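Local structure of D-threo-3-hydroxyaspartate dehydratase (Delftia, 3WQC) at residues T54-P59 with L77-Q82; I145-H150 with V179-G184; G205-A210 with P221-G226; F369-A374 with T383-H388. The protein uses pyridoxal 5'-phosphate to deaminate D-threo-3-hydroxyaspartate to oxaloacetate and ammonium, and also dehydrates L-threo- and L-erythro-3-hydroxyaspartate and D-serine. All coordinates share one frame; numbering follows the deposited sequence. Where two conformers were deposited one is given.

How the contacts relate
The four contacts follow one another along the chain. Contacts 1, 2 and 3 belong to the alanine racemase-like barrel domain; contact 4 is the hairpin of strands 371-375 and 381-385, near the C terminus, in the mixed sheet. Contacts 2 and 3 are neighbours, with centres about 10 Å apart: strands 140-146, 175-180 and 222-225 lie side by side in the parallel sheet, covered by helix 192-215. Contacts 1 and 4, about 11 Å between centres, also touch, tying the C-terminal tail to helix 77-85. The centres of contacts 3 and 4 are about 34 Å apart, on opposite sides of the chain's centre. Contacts 2 and 3 supply H182 and G226 to the cofactor pocket.

Contact 1 of 4, residues T54-P59 with L77-Q82; sequences TSKSVP and LKEAEQ
K56 leaves a backbone of positive phi and sends an extended side chain to the helix that starts at L77. Its CB points at that helix, and CG lies anti to the carbonyl carbon (chi1 -53°). CG and CD then pass over the CG of E79, with K56 CD 3.9 Å from E79 CG, the two chains crossing at about a right angle. Farther out, CE of K56 packs on the carboxylate, 3.4 Å from OE1 of E79. At the tip, NZ of K56 forms a long 3.6 Å salt bridge with OE1 of E79. That oxygen is also hydrogen-bonded to the S75 and T76 hydroxyls. The contact joins the loop leading into helix 58-66 to the first turns of helix 77-85, within the alanine racemase-like barrel domain, with E79 close to K53, inferred to be the lysine that binds the cofactor covalently, though it is not attached here. One turn on, Q82 NE2 donates to K56 O (3.0 Å), near its own amide plane but from above the carbonyl plane. V58 crosses Q82 obliquely, its CG2 3.9 Å from NE2 of Q82. Before helix 58-66, S55 OG accepts from the S57 backbone N in an ST turn.

Contact 2 of 4, residues I145-H150 with V179-G184; sequences IDTDGH and VLTHAG. With PLP (pyridoxal-5'-phosphate), chain J.
The I145 amide N donates to L180 O at 2.8 Å, nearly along the C=O axis, the only direct backbone hydrogen bond between the two segments. I145 O receives the hydroxyl OG1 of T181 at 2.7 Å from above its plane, and a water that also accepts from the amide of H182. OG1 of T181 accepts in turn from OG1 of T147, tip to tip at 2.9 Å. A second water accepts from the amide of T147 and lies within hydrogen-bonding reach of OD1 of D148 and the carbonyl O of H182. Here two neighbouring parallel strands of the TIM-type barrel give way to loops, the second of which brings H182 to the cofactor. D146 OD1 holds the G149 amide N at 2.7 Å with its syn lone pair; D148 OD1 forms an Asx turn to H150 N, and OD2 bonds to S185. G184 CA sits over the centre of the H150 ring, 3.5 Å from its centroid. An alanine at H150 would remove this ring and would probably loosen the water that links its NE2 to NE2 of H182. H182 has one face over the PLP ring, with CE1 3.6 Å from PLP C4, and its ND1 is bonded to G226 O.

Contact 3 of 4, residues G205-A210 with P221-G226; sequences GCVQAA and PVVSVG
V223 is the bump: its two methyls rise from the strand and fit the hollow lined by C206, V207 and A210. CG2 lies anti to the carbonyl carbon and meets the methyl of A210, with V223 CG2 to A210 CB at 3.6 Å. The other branch, CG1, is anti to the backbone N (chi1 176°) and fits between two side chains, with V223 CG1 3.9 Å from both SG of C206 and CG2 of V207. V207 and V223 cross at about a right angle. Residues 205-210 of helix 192-215 run nearly antiparallel to strand 222-225, at 158°, with axes 8.5 Å apart at closest approach, the helix-on-sheet layering of a TIM-type barrel in which the helix precedes its strand. The small A210 probably helps the helix to come close, having nothing beyond its CB. C206 turns its SG anti to the backbone N, which brings the sulfur to the strand backbone, 3.7 Å from S224 O, while its CB rests on V225, 3.8 Å from CG1. V179 of the adjoining strand also packs on C206, A210 and V223. The S224 hydroxyl leaves on the other face, bonding to E242 and R244, and G226, at the strand's end, touches PLP.

Contact 4 of 4, residues F369-A374 with T383-H388; sequences FPAYQA and TWERLH
W384 lays one face of its indole under the methyl of A374, whose CB stands 3.6 Å from the centroid of the five-membered ring and 17° off the ring normal, a CH-pi contact. The indole NE1 is bonded to Q382. Y372 and W384 are a hydrogen-bonded antiparallel pair of the hairpin: the amide of Y372 donates to W384 O and the amide of W384 to Y372 O, both at 2.8 Å, the second within the carbonyl plane. The amide of R386 continues the pairing to P370 O. On the face that carries A371, Q373 and T383, Q373 bends at chi2 (-63°) to lie alongside T383, so that NE2 of Q373 donates to OG1 of T383 at 3.0 Å. A water joins Q373 OE1 to the same hydroxyl. Beside it the methyls are tight, A371 CB to T383 CG2 at 3.5 Å. R386 crosses the tyrosine obliquely: its CD packs 3.6 Å from CE2 of Y372, and NH2 donates to Y372 OH at 2.9 Å, within the guanidinium plane. NH2 also bonds weakly to T54 O. An alanine at R386 would remove this donor and the CD methylene packed on the ring, and would probably leave the buried phenol less firmly held. Since Y372 OH accepts from a cationic group, its oxygen would probably be polarised and its hydroxyl made somewhat more acidic.

Contact 1 of 4, residues T54-P59 with L77-Q82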
loop_
_atom_site.group_PDB
_atom_site.type_symbol
_atom_site.label_atom_id
_atom_site.label_comp_id
_atom_site.label_asym_id
_atom_site.label_seq_id
_atom_site.Cartn_x
_atom_site.Cartn_y
_atom_site.Cartn_z
ATOM N N THR B 54 2.289 -9.244 9.575
ATOM C CA THR B 54 2.618 -7.841 9.892
ATOM C C THR B 54 4.039 -7.564 9.308
ATOM O O THR B 54 4.208 -6.405 8.791
ATOM C CB THR B 54 2.689 -7.690 11.423
ATOM O OG1 THR B 54 1.313 -7.807 11.876
ATOM C CG2 THR B 54 3.229 -6.328 11.845
ATOM N N SER B 55 5.026 -8.484 9.402
ATOM C CA SER B 55 6.393 -8.128 8.965
ATOM C C SER B 55 6.793 -8.873 7.737
ATOM O O SER B 55 7.613 -8.381 6.942
ATOM C CB SER B 55 7.422 -8.513 10.096
ATOM O OG SER B 55 7.626 -9.943 10.161
ATOM N N LYS B 56 6.278 -10.110 7.551
ATOM C CA LYS B 56 6.730 -11.018 6.473
ATOM C C LYS B 56 8.286 -10.984 6.321
ATOM O O LYS B 56 8.818 -11.115 5.203
ATOM C CB LYS B 56 6.070 -10.710 5.086
ATOM C CG LYS B 56 4.550 -10.689 5.225
ATOM C CD LYS B 56 3.933 -10.619 3.806
ATOM C CE LYS B 56 2.439 -10.432 3.952
ATOM N NZ LYS B 56 1.851 -10.398 2.579
ATOM N N SER B 57 8.979 -11.032 7.493
ATOM C CA SER B 57 10.414 -10.900 7.462
ATOM C C SER B 57 11.033 -12.034 8.290
ATOM O O SER B 57 10.707 -12.168 9.449
ATOM C CB SER B 57 10.793 -9.514 7.987
ATOM O OG SER B 57 12.246 -9.354 7.866
ATOM N N VAL B 58 11.933 -12.793 7.671
ATOM C CA VAL B 58 12.575 -13.961 8.323
ATOM C C VAL B 58 13.246 -13.577 9.651
ATOM O O VAL B 58 12.988 -14.218 10.692
ATOM C CB VAL B 58 13.488 -14.703 7.353
ATOM C CG1 VAL B 58 14.381 -15.716 8.044
ATOM C CG2 VAL B 58 12.619 -15.382 6.288
ATOM N N PRO B 59 14.065 -12.506 9.673
ATOM C CA PRO B 59 14.743 -12.195 10.956
ATOM C C PRO B 59 13.795 -11.726 12.047
ATOM O O PRO B 59 14.067 -11.908 13.232
ATOM C CB PRO B 59 15.758 -11.052 10.621
ATOM C CG PRO B 59 15.370 -10.558 9.250
ATOM C CD PRO B 59 14.638 -11.708 8.545
ATOM N N LEU B 77 -0.081 -18.320 0.873
ATOM C CA LEU B 77 0.837 -19.456 0.677
ATOM C C LEU B 77 2.252 -18.957 0.290
ATOM O O LEU B 77 3.196 -19.706 0.522
ATOM C CB LEU B 77 0.295 -20.524 -0.289
ATOM C CG LEU B 77 -0.922 -21.242 0.289
ATOM C CD1 LEU B 77 -1.371 -22.269 -0.738
ATOM C CD2 LEU B 77 -0.578 -21.904 1.648
ATOM N N LYS B 78 2.384 -17.724 -0.233
ATOM C CA LYS B 78 3.743 -17.236 -0.513
ATOM C C LYS B 78 4.495 -17.100 0.793
ATOM O O LYS B 78 5.687 -17.434 0.858
ATOM C CB LYS B 78 3.726 -15.909 -1.277
ATOM C CG LYS B 78 5.121 -15.484 -1.802
ATOM C CD LYS B 78 5.132 -14.067 -2.397
ATOM C CE LYS B 78 6.173 -13.823 -3.459
ATOM N NZ LYS B 78 5.748 -12.665 -4.356
ATOM N N GLU B 79 3.841 -16.606 1.841
ATOM C CA GLU B 79 4.481 -16.551 3.153
ATOM C C GLU B 79 4.822 -17.988 3.596
ATOM O O GLU B 79 5.928 -18.213 4.127
ATOM C CB GLU B 79 3.560 -15.953 4.171
ATOM C CG GLU B 79 3.452 -14.445 4.114
ATOM C CD GLU B 79 2.148 -14.046 4.772
ATOM O OE1 GLU B 79 1.205 -13.617 4.058
ATOM O OE2 GLU B 79 2.009 -14.186 5.999
ATOM N N ALA B 80 3.909 -18.956 3.437
ATOM C CA ALA B 80 4.276 -20.342 3.865
ATOM C C ALA B 80 5.540 -20.830 3.094
ATOM O O ALA B 80 6.438 -21.414 3.729
ATOM C CB ALA B 80 3.091 -21.269 3.578
ATOM N N GLU B 81 5.606 -20.543 1.746
ATOM C CA GLU B 81 6.748 -21.011 0.982
ATOM C C GLU B 81 8.037 -20.372 1.540
ATOM O O GLU B 81 9.085 -21.056 1.725
ATOM C CB GLU B 81 6.389 -20.704 -0.523
ATOM C CG GLU B 81 7.474 -20.847 -1.528
ATOM C CD GLU B 81 7.006 -20.296 -2.901
ATOM O OE1 GLU B 81 7.429 -19.118 -3.316
ATOM O OE2 GLU B 81 6.218 -21.021 -3.570
ATOM N N GLN B 82 8.004 -19.041 1.811
ATOM C CA GLN B 82 9.215 -18.284 2.247
ATOM C C GLN B 82 9.657 -18.807 3.598
ATOM O O GLN B 82 10.851 -19.054 3.837
ATOM C CB GLN B 82 8.879 -16.766 2.352
ATOM C CG GLN B 82 9.964 -15.924 3.105
ATOM C CD GLN B 82 9.727 -14.391 3.076
ATOM O OE1 GLN B 82 9.763 -13.711 2.030
ATOM N NE2 GLN B 82 9.618 -13.834 4.246
#

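Contact 2 of 4, residues I145-H150 with V179-G184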
loop_
_atom_site.group_PDB
_atom_site.type_symbol
_atom_site.label_atom_id
_atom_site.label_comp_id
_atom_site.label_asym_id
_atom_site.label_seq_id
_atom_site.Cartn_x
_atom_site.Cartn_y
_atom_site.Cartn_z
ATOM N N ILE B 145 -14.216 -20.273 13.270
ATOM C CA ILE B 145 -15.407 -19.987 14.055
ATOM C C ILE B 145 -15.584 -18.459 14.025
ATOM O O ILE B 145 -14.625 -17.695 14.216
ATOM C CB ILE B 145 -15.223 -20.484 15.494
ATOM C CG1 ILE B 145 -14.851 -21.984 15.500
ATOM C CG2 ILE B 145 -16.526 -20.202 16.294
ATOM C CD1 ILE B 145 -15.832 -22.901 14.766
ATOM N N ASP B 146 -16.812 -18.011 13.836
ATOM C CA ASP B 146 -17.176 -16.580 13.899
ATOM C C ASP B 146 -17.682 -16.363 15.334
ATOM O O ASP B 146 -18.742 -16.909 15.740
ATOM C CB ASP B 146 -18.318 -16.300 12.917
ATOM C CG ASP B 146 -18.809 -14.878 12.985
ATOM O OD1 ASP B 146 -18.248 -14.110 13.792
ATOM O OD2 ASP B 146 -19.785 -14.544 12.256
ATOM N N THR B 147 -16.896 -15.684 16.171
ATOM C CA THR B 147 -17.264 -15.435 17.563
ATOM C C THR B 147 -17.726 -14.006 17.774
ATOM O O THR B 147 -18.305 -13.719 18.833
ATOM C CB THR B 147 -16.104 -15.749 18.546
ATOM O OG1 THR B 147 -14.919 -14.991 18.163
ATOM C CG2 THR B 147 -15.776 -17.226 18.551
ATOM N N ASP B 148 -17.521 -13.090 16.803
ATOM C CA ASP B 148 -17.902 -11.685 17.002
ATOM C C ASP B 148 -18.524 -10.937 15.806
ATOM O O ASP B 148 -18.708 -9.697 15.878
ATOM C CB ASP B 148 -16.684 -10.923 17.551
ATOM C CG ASP B 148 -15.629 -10.729 16.434
ATOM O OD1 ASP B 148 -15.706 -11.486 15.407
ATOM O OD2 ASP B 148 -14.727 -9.858 16.615
ATOM N N GLY B 149 -18.846 -11.653 14.700
ATOM C CA GLY B 149 -19.449 -11.079 13.533
ATOM C C GLY B 149 -18.501 -10.343 12.612
ATOM O O GLY B 149 -18.928 -9.631 11.722
ATOM N N HIS B 150 -17.197 -10.470 12.871
ATOM C CA HIS B 150 -16.210 -9.686 12.161
ATOM C C HIS B 150 -16.087 -10.056 10.685
ATOM O O HIS B 150 -16.018 -9.101 9.823
ATOM C CB HIS B 150 -14.813 -9.863 12.861
ATOM C CG HIS B 150 -13.714 -9.117 12.213
ATOM N ND1 HIS B 150 -13.675 -7.718 12.172
ATOM C CD2 HIS B 150 -12.487 -9.582 11.661
ATOM C CE1 HIS B 150 -12.502 -7.347 11.517
ATOM N NE2 HIS B 150 -11.787 -8.467 11.229
ATOM N N VAL B 179 -10.064 -25.884 15.975
ATOM C CA VAL B 179 -10.901 -24.739 15.620
ATOM C C VAL B 179 -10.096 -23.478 15.878
ATOM O O VAL B 179 -9.195 -23.443 16.752
ATOM C CB VAL B 179 -12.220 -24.643 16.448
ATOM C CG1 VAL B 179 -13.167 -25.742 15.944
ATOM C CG2 VAL B 179 -11.988 -24.820 17.976
ATOM N N LEU B 180 -10.403 -22.394 15.142
ATOM C CA LEU B 180 -9.733 -21.143 15.413
ATOM C C LEU B 180 -10.747 -20.007 15.252
ATOM O O LEU B 180 -11.723 -20.144 14.463
ATOM C CB LEU B 180 -8.507 -20.877 14.487
ATOM C CG LEU B 180 -8.810 -20.495 13.025
ATOM C CD1 LEU B 180 -7.539 -19.860 12.389
ATOM C CD2 LEU B 180 -9.274 -21.692 12.150
ATOM N N THR B 181 -10.467 -18.861 15.893
ATOM C CA THR B 181 -11.306 -17.702 15.718
ATOM C C THR B 181 -10.391 -16.477 15.794
ATOM O O THR B 181 -9.315 -16.564 16.460
ATOM C CB THR B 181 -12.441 -17.592 16.796
ATOM O OG1 THR B 181 -13.337 -16.555 16.336
ATOM C CG2 THR B 181 -11.901 -17.269 18.149
ATOM N N HIS B 182 -10.805 -15.372 15.147
ATOM C CA HIS B 182 -10.107 -14.113 15.267
ATOM C C HIS B 182 -11.084 -13.068 15.581
ATOM O O HIS B 182 -11.981 -12.727 14.714
ATOM C CB HIS B 182 -9.467 -13.836 13.887
ATOM C CG HIS B 182 -8.871 -12.463 13.716
ATOM N ND1 HIS B 182 -7.818 -11.936 14.500
ATOM C CD2 HIS B 182 -9.209 -11.452 12.785
ATOM C CE1 HIS B 182 -7.513 -10.669 13.981
ATOM N NE2 HIS B 182 -8.352 -10.379 13.017
ATOM N N ALA B 183 -11.002 -12.465 16.796
ATOM C CA ALA B 183 -12.043 -11.489 17.160
ATOM C C ALA B 183 -11.635 -10.092 16.681
ATOM O O ALA B 183 -11.255 -9.218 17.486
ATOM C CB ALA B 183 -12.369 -11.539 18.652
ATOM N N GLY B 184 -11.606 -9.869 15.361
ATOM C CA GLY B 184 -11.114 -8.606 14.742
ATOM C C GLY B 184 -11.955 -7.392 15.073
ATOM O O GLY B 184 -11.506 -6.258 14.844
HETATM N N1 PLP J . -5.462 -14.285 13.299
HETATM C C2 PLP J . -5.917 -14.035 12.055
HETATM C C2A PLP J . -6.806 -15.028 11.344
HETATM C C3 PLP J . -5.524 -12.806 11.406
HETATM O O3 PLP J . -5.952 -12.575 10.174
HETATM C C4 PLP J . -4.684 -11.894 12.137
HETATM C C4A PLP J . -4.259 -10.697 11.490
HETATM C C5 PLP J . -4.252 -12.247 13.451
HETATM C C6 PLP J . -4.731 -13.433 14.024
HETATM C C5A PLP J . -3.375 -11.322 14.259
HETATM O O4P PLP J . -4.166 -10.097 14.616
HETATM P P PLP J . -3.336 -8.821 15.116
HETATM O O1P PLP J . -2.415 -9.381 16.135
HETATM O O2P PLP J . -4.389 -7.951 15.708
HETATM O O3P PLP J . -2.579 -8.251 13.988
HETATM O O HOH W 1 -12.641 -15.923 12.991
HETATM O O HOH W 2 -14.883 -14.010 14.813
HETATM O O HOH W 3 -8.801 -8.192 11.391
#

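Contact 3 of 4, residues G205-A210 with P221-G226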
loop_
_atom_site.group_PDB
_atom_site.type_symbol
_atom_site.label_atom_id
_atom_site.label_comp_id
_atom_site.label_asym_id
_atom_site.label_seq_id
_atom_site.Cartn_x
_atom_site.Cartn_y
_atom_site.Cartn_z
ATOM N N GLY B 205 -16.555 -18.608 22.823
ATOM C CA GLY B 205 -17.161 -19.082 21.580
ATOM C C GLY B 205 -16.260 -20.121 20.902
ATOM O O GLY B 205 -16.790 -21.118 20.379
ATOM N N CYS B 206 -14.923 -19.940 20.900
ATOM C CA CYS B 206 -14.082 -20.942 20.228
ATOM C C CYS B 206 -14.160 -22.259 21.001
ATOM O O CYS B 206 -14.186 -23.328 20.416
ATOM C CB CYS B 206 -12.670 -20.364 20.112
ATOM S SG CYS B 206 -11.830 -21.135 18.717
ATOM N N VAL B 207 -14.055 -22.168 22.357
ATOM C CA VAL B 207 -14.115 -23.385 23.162
ATOM C C VAL B 207 -15.514 -24.029 23.022
ATOM O O VAL B 207 -15.554 -25.276 22.913
ATOM C CB VAL B 207 -13.783 -22.989 24.633
ATOM C CG1 VAL B 207 -14.070 -24.204 25.546
ATOM C CG2 VAL B 207 -12.281 -22.623 24.765
ATOM N N GLN B 208 -16.579 -23.233 22.931
ATOM C CA GLN B 208 -17.916 -23.825 22.708
ATOM C C GLN B 208 -17.932 -24.656 21.432
ATOM O O GLN B 208 -18.465 -25.787 21.405
ATOM C CB GLN B 208 -18.974 -22.705 22.594
ATOM C CG GLN B 208 -20.405 -23.117 22.236
ATOM C CD GLN B 208 -21.349 -21.931 22.049
ATOM O OE1 GLN B 208 -20.884 -20.773 22.087
ATOM N NE2 GLN B 208 -22.533 -22.177 21.597
ATOM N N ALA B 209 -17.331 -24.107 20.353
ATOM C CA ALA B 209 -17.341 -24.877 19.077
ATOM C C ALA B 209 -16.546 -26.165 19.263
ATOM O O ALA B 209 -16.960 -27.236 18.766
ATOM C CB ALA B 209 -16.716 -24.017 17.975
ATOM N N ALA B 210 -15.357 -26.078 19.933
ATOM C CA ALA B 210 -14.505 -27.299 20.100
ATOM C C ALA B 210 -15.341 -28.335 20.914
ATOM O O ALA B 210 -15.295 -29.531 20.583
ATOM C CB ALA B 210 -13.228 -26.955 20.825
ATOM N N PRO B 221 -8.225 -31.191 18.683
ATOM C CA PRO B 221 -7.240 -31.017 19.780
ATOM C C PRO B 221 -6.786 -29.559 19.971
ATOM O O PRO B 221 -6.293 -29.226 21.060
ATOM C CB PRO B 221 -6.121 -31.952 19.372
ATOM C CG PRO B 221 -6.316 -32.173 17.900
ATOM C CD PRO B 221 -7.781 -32.122 17.621
ATOM N N VAL B 222 -6.793 -28.747 18.912
ATOM C CA VAL B 222 -6.313 -27.373 19.057
ATOM C C VAL B 222 -7.496 -26.419 19.132
ATOM O O VAL B 222 -8.507 -26.522 18.393
ATOM C CB VAL B 222 -5.435 -26.952 17.837
ATOM C CG1 VAL B 222 -5.215 -25.405 17.825
ATOM C CG2 VAL B 222 -4.160 -27.776 17.842
ATOM N N VAL B 223 -7.387 -25.458 20.041
ATOM C CA VAL B 223 -8.336 -24.318 20.153
ATOM C C VAL B 223 -7.437 -23.116 20.025
ATOM O O VAL B 223 -6.635 -22.829 20.937
ATOM C CB VAL B 223 -9.166 -24.308 21.421
ATOM C CG1 VAL B 223 -10.047 -23.075 21.551
ATOM C CG2 VAL B 223 -9.965 -25.601 21.480
ATOM N N SER B 224 -7.581 -22.288 18.968
ATOM C CA SER B 224 -6.652 -21.155 18.656
ATOM C C SER B 224 -7.480 -19.909 18.607
ATOM O O SER B 224 -8.461 -19.806 17.792
ATOM C CB SER B 224 -6.027 -21.518 17.311
ATOM O OG SER B 224 -5.131 -20.478 16.921
ATOM N N VAL B 225 -7.104 -18.886 19.375
ATOM C CA VAL B 225 -7.816 -17.580 19.343
ATOM C C VAL B 225 -6.838 -16.477 19.052
ATOM O O VAL B 225 -5.632 -16.693 19.218
ATOM C CB VAL B 225 -8.570 -17.259 20.690
ATOM C CG1 VAL B 225 -9.499 -18.451 21.044
ATOM C CG2 VAL B 225 -7.552 -17.047 21.842
ATOM N N GLY B 226 -7.338 -15.297 18.727
ATOM C CA GLY B 226 -6.503 -14.096 18.970
ATOM C C GLY B 226 -6.635 -12.972 17.997
ATOM O O GLY B 226 -6.829 -13.171 16.817
#

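Contact 4 of 4, residues F369-A374 with T383-H388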
loop_
_atom_site.group_PDB
_atom_site.type_symbol
_atom_site.label_atom_id
_atom_site.label_comp_id
_atom_site.label_asym_id
_atom_site.label_seq_id
_atom_site.Cartn_x
_atom_site.Cartn_y
_atom_site.Cartn_z
ATOM N N PHE B 369 7.281 -1.427 1.689
ATOM C CA PHE B 369 8.757 -1.460 1.571
ATOM C C PHE B 369 9.272 -2.840 1.191
ATOM O O PHE B 369 8.851 -3.835 1.778
ATOM C CB PHE B 369 9.405 -1.059 2.897
ATOM C CG PHE B 369 9.124 0.371 3.234
ATOM C CD1 PHE B 369 7.934 0.748 3.878
ATOM C CD2 PHE B 369 10.055 1.372 2.895
ATOM C CE1 PHE B 369 7.646 2.106 4.146
ATOM C CE2 PHE B 369 9.780 2.728 3.141
ATOM C CZ PHE B 369 8.576 3.107 3.787
ATOM N N PRO B 370 10.296 -2.887 0.313
ATOM C CA PRO B 370 10.955 -4.159 0.021
ATOM C C PRO B 370 11.680 -4.691 1.265
ATOM O O PRO B 370 11.915 -5.902 1.320
ATOM C CB PRO B 370 11.987 -3.806 -1.062
ATOM C CG PRO B 370 11.402 -2.570 -1.745
ATOM C CD PRO B 370 10.679 -1.799 -0.661
ATOM N N ALA B 371 12.071 -3.847 2.209
ATOM C CA ALA B 371 12.909 -4.301 3.309
ATOM C C ALA B 371 12.760 -3.280 4.408
ATOM O O ALA B 371 12.463 -2.078 4.152
ATOM C CB ALA B 371 14.427 -4.413 2.944
ATOM N N TYR B 372 13.075 -3.712 5.622
ATOM C CA TYR B 372 13.190 -2.817 6.775
ATOM C C TYR B 372 14.684 -2.502 6.982
ATOM O O TYR B 372 15.561 -3.229 6.557
ATOM C CB TYR B 372 12.732 -3.540 8.060
ATOM C CG TYR B 372 11.281 -3.924 8.013
ATOM C CD1 TYR B 372 10.270 -2.992 8.309
ATOM C CD2 TYR B 372 10.888 -5.232 7.700
ATOM C CE1 TYR B 372 8.897 -3.315 8.299
ATOM C CE2 TYR B 372 9.530 -5.611 7.687
ATOM C CZ TYR B 372 8.573 -4.671 7.964
ATOM O OH TYR B 372 7.227 -4.996 8.004
ATOM N N GLN B 373 14.907 -1.389 7.682
ATOM C CA GLN B 373 16.274 -1.077 8.170
ATOM C C GLN B 373 16.234 -1.330 9.685
ATOM O O GLN B 373 15.522 -0.546 10.406
ATOM C CB GLN B 373 16.560 0.417 7.816
ATOM C CG GLN B 373 16.693 0.534 6.266
ATOM C CD GLN B 373 17.909 -0.302 5.803
ATOM O OE1 GLN B 373 18.902 -0.448 6.523
ATOM N NE2 GLN B 373 17.840 -0.832 4.650
ATOM N N ALA B 374 16.868 -2.425 10.145
ATOM C CA ALA B 374 16.807 -2.821 11.580
ATOM C C ALA B 374 17.879 -2.039 12.352
ATOM O O ALA B 374 19.055 -2.162 12.037
ATOM C CB ALA B 374 17.111 -4.300 11.699
ATOM N N THR B 383 19.849 -4.289 6.602
ATOM C CA THR B 383 18.665 -4.387 5.754
ATOM C C THR B 383 18.030 -5.763 6.013
ATOM O O THR B 383 18.712 -6.812 5.884
ATOM C CB THR B 383 19.139 -4.356 4.275
ATOM O OG1 THR B 383 19.724 -3.074 4.009
ATOM C CG2 THR B 383 17.895 -4.553 3.287
ATOM N N TRP B 384 16.731 -5.771 6.364
ATOM C CA TRP B 384 15.969 -7.000 6.607
ATOM C C TRP B 384 14.884 -7.089 5.581
ATOM O O TRP B 384 13.879 -6.352 5.646
ATOM C CB TRP B 384 15.357 -6.981 7.985
ATOM C CG TRP B 384 16.346 -7.242 9.101
ATOM C CD1 TRP B 384 17.753 -7.343 9.021
ATOM C CD2 TRP B 384 15.995 -7.502 10.490
ATOM N NE1 TRP B 384 18.302 -7.661 10.246
ATOM C CE2 TRP B 384 17.268 -7.760 11.198
ATOM C CE3 TRP B 384 14.755 -7.567 11.208
ATOM C CZ2 TRP B 384 17.300 -8.106 12.551
ATOM C CZ3 TRP B 384 14.802 -7.873 12.598
ATOM C CH2 TRP B 384 16.079 -8.122 13.245
ATOM N N GLU B 385 15.071 -7.953 4.571
ATOM C CA GLU B 385 14.092 -8.068 3.474
ATOM C C GLU B 385 12.736 -8.554 4.007
ATOM O O GLU B 385 12.675 -9.279 5.028
ATOM C CB GLU B 385 14.628 -9.058 2.443
ATOM C CG GLU B 385 15.826 -8.459 1.662
ATOM C CD GLU B 385 16.224 -9.349 0.515
ATOM O OE1 GLU B 385 15.526 -10.365 0.243
ATOM O OE2 GLU B 385 17.256 -9.024 -0.128
ATOM N N ARG B 386 11.693 -8.199 3.292
ATOM C CA ARG B 386 10.374 -8.774 3.597
ATOM C C ARG B 386 9.699 -9.106 2.296
ATOM O O ARG B 386 10.095 -8.639 1.200
ATOM C CB ARG B 386 9.523 -7.826 4.461
ATOM C CG ARG B 386 9.263 -6.490 3.800
ATOM C CD ARG B 386 8.009 -5.848 4.468
ATOM N NE ARG B 386 6.824 -6.536 3.951
ATOM C CZ ARG B 386 5.635 -6.550 4.597
ATOM N NH1 ARG B 386 4.538 -7.058 4.004
ATOM N NH2 ARG B 386 5.517 -6.121 5.880
ATOM N N LEU B 387 8.609 -9.888 2.367
ATOM C CA LEU B 387 7.945 -10.405 1.144
ATOM C C LEU B 387 6.884 -9.401 0.641
ATOM O O LEU B 387 6.157 -8.776 1.439
ATOM C CB LEU B 387 7.210 -11.668 1.589
ATOM C CG LEU B 387 6.660 -12.523 0.487
ATOM C CD1 LEU B 387 7.896 -12.971 -0.315
ATOM C CD2 LEU B 387 6.118 -13.759 1.281
ATOM N N HIS B 388 6.818 -9.311 -0.686
ATOM C CA HIS B 388 5.783 -8.526 -1.382
ATOM C C HIS B 388 5.051 -9.438 -2.347
ATOM O O HIS B 388 5.658 -10.217 -3.070
ATOM C CB HIS B 388 6.539 -7.404 -2.185
ATOM C CG HIS B 388 5.634 -6.448 -2.851
ATOM N ND1 HIS B 388 5.796 -6.105 -4.179
ATOM C CD2 HIS B 388 4.592 -5.684 -2.342
ATOM C CE1 HIS B 388 4.874 -5.094 -4.471
ATOM N NE2 HIS B 388 4.141 -4.839 -3.329
HETATM O O HOH W 4 7.639 -5.960 0.754
HETATM O O HOH W 5 21.386 -1.260 5.535
#